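Long-range contact in CysQ, sulfite synthesis pathway protein (Bacteroides thetaiotaomicron VPI-5482, PDB 3B8B), which probably removes the 3'-phosphate of adenosine 3',5'-bisphosphate to give AMP and phosphate, with magnesium as cofactor: residues L83-K88 with V104-G109. Sequence-based numbering, arbitrary orientation.
Sequences LSEEGK and VDPLDG. With SO4 (sulfate ion), chain D.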
# COMPACT_ATOMS: atom_id res chain seq x y z
N LEU A 83 -8.56 11.38 3.62
CA LEU A 83 -9.35 10.86 2.53
C LEU A 83 -9.26 9.35 2.62
O LEU A 83 -8.22 8.76 2.29
CB LEU A 83 -8.81 11.37 1.20
CG LEU A 83 -9.48 10.82 -0.06
CD1 LEU A 83 -10.97 11.18 -0.05
CD2 LEU A 83 -8.77 11.37 -1.28
N SER A 84 -10.33 8.73 3.12
CA SER A 84 -10.38 7.27 3.35
C SER A 84 -11.36 6.60 2.44
O SER A 84 -12.45 7.13 2.16
CB SER A 84 -10.77 6.94 4.80
OG SER A 84 -10.88 5.52 5.01
N GLU A 85 -11.00 5.39 2.03
CA GLU A 85 -11.90 4.53 1.30
C GLU A 85 -13.22 4.30 2.07
O GLU A 85 -14.29 4.18 1.42
CB GLU A 85 -11.18 3.19 1.04
CG GLU A 85 -11.99 2.11 0.24
CD GLU A 85 -13.11 1.46 1.07
OE1 GLU A 85 -12.94 1.33 2.31
OE2 GLU A 85 -14.15 1.09 0.48
N GLU A 86 -13.16 4.25 3.41
CA GLU A 86 -14.34 3.99 4.26
C GLU A 86 -14.96 5.28 4.85
O GLU A 86 -15.92 5.22 5.63
CB GLU A 86 -13.95 2.95 5.34
CG GLU A 86 -14.95 2.63 6.45
CD GLU A 86 -16.27 2.05 5.98
OE1 GLU A 86 -16.44 1.78 4.77
OE2 GLU A 86 -17.15 1.86 6.85
N GLY A 87 -14.43 6.43 4.45
CA GLY A 87 -14.88 7.71 4.98
C GLY A 87 -16.18 8.10 4.34
O GLY A 87 -16.52 7.62 3.27
N LYS A 88 -16.90 9.00 5.01
CA LYS A 88 -18.13 9.57 4.45
C LYS A 88 -17.80 10.22 3.11
O LYS A 88 -16.70 10.74 2.92
CB LYS A 88 -18.70 10.64 5.39
CG LYS A 88 -19.03 10.15 6.80
CD LYS A 88 -20.43 9.55 6.89
CE LYS A 88 -20.76 9.14 8.34
NZ LYS A 88 -20.46 10.23 9.33
N VAL A 104 -6.03 6.93 2.39
CA VAL A 104 -6.10 5.68 3.17
C VAL A 104 -7.04 4.64 2.59
O VAL A 104 -8.15 4.97 2.19
CB VAL A 104 -6.59 6.01 4.59
CG1 VAL A 104 -6.84 4.73 5.41
CG2 VAL A 104 -5.57 6.94 5.30
N ASP A 105 -6.59 3.39 2.52
CA ASP A 105 -7.51 2.26 2.36
C ASP A 105 -7.31 1.36 3.56
O ASP A 105 -6.29 0.70 3.68
CB ASP A 105 -7.32 1.49 1.06
CG ASP A 105 -8.43 0.44 0.85
OD1 ASP A 105 -9.25 0.22 1.77
OD2 ASP A 105 -8.49 -0.14 -0.28
N PRO A 106 -8.29 1.35 4.45
CA PRO A 106 -8.14 0.54 5.68
C PRO A 106 -8.00 -0.96 5.44
O PRO A 106 -7.40 -1.66 6.26
CB PRO A 106 -9.43 0.84 6.47
CG PRO A 106 -9.91 2.14 5.91
CD PRO A 106 -9.56 2.08 4.45
N LEU A 107 -8.52 -1.45 4.32
CA LEU A 107 -8.50 -2.89 4.05
C LEU A 107 -8.63 -3.07 2.54
O LEU A 107 -9.75 -3.09 1.98
CB LEU A 107 -9.61 -3.61 4.80
CG LEU A 107 -9.55 -5.14 4.87
CD1 LEU A 107 -10.71 -5.69 5.72
CD2 LEU A 107 -9.47 -5.79 3.52
N ASP A 108 -7.49 -3.20 1.88
CA ASP A 108 -7.44 -3.50 0.45
C ASP A 108 -7.28 -5.00 0.22
O ASP A 108 -6.49 -5.66 0.90
CB ASP A 108 -6.30 -2.80 -0.27
CG ASP A 108 -6.36 -3.02 -1.79
OD1 ASP A 108 -7.45 -2.81 -2.37
OD2 ASP A 108 -5.36 -3.49 -2.33
N GLY A 109 -7.98 -5.52 -0.77
CA GLY A 109 -7.90 -6.95 -1.10
C GLY A 109 -9.11 -7.69 -0.65
O GLY A 109 -9.07 -8.59 0.20
S SO4 D . -15.77 9.36 8.89
O1 SO4 D . -16.52 10.48 9.48
O2 SO4 D . -16.68 8.22 8.77
O3 SO4 D . -15.28 9.75 7.56
O4 SO4 D . -14.64 9.02 9.75
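Glu-85 and Asp-105 bring their carboxylates together beside a parallel strand pairing, in an example of how the inositol monophosphatase fold builds its predicted magnesium site. Ser-84 pairs with Val-104 at the edge of the mixed sheet: Val-104 N donates to Leu-83 O (2.9 Å), and Glu-85 N donates to Val-104 O. Just beyond these bonds the acidic side chains run side by side in the same direction. Followed outward, Glu-85 CB rests 3.6 Å from Asp-105 OD1 and also meets Pro-106 CD; CG remains beside Asp-105 OD1, and a bend at chi2 (-73°) keeps CD near it too and leads to OE1, which lies 3.9 Å from Asp-105 OD1 and has Pro-106 CD as a second neighbour. The carboxylate planes are turned 33° apart. Asp-64 lies near Glu-85, and Asp-248 is another predicted magnesium ligand. Asp-105 OD1 additionally accepts from Leu-107 N at 3.1 Å, closing an Asx turn; the N-H arrives from above the carboxylate plane and helps fix the group as the chain turns its corner. An alanine in place of Asp-105 has no carboxylate, and would probably leave Leu-107 N without its acceptor, a gap beside Glu-85 CB and the predicted magnesium site short of a ligand. Next to Asp-105 in the chain, Pro-106 lies against Ala-67 of helix 59-75. Its CG reaches 3.6 Å from Ser-84 OG, which is hydrogen-bonded to His-68 ND1; chi1 of 177° sets this hydroxyl beside its own carbonyl carbon, where OG accepts from Glu-86 N at 3.1 Å in an ST turn.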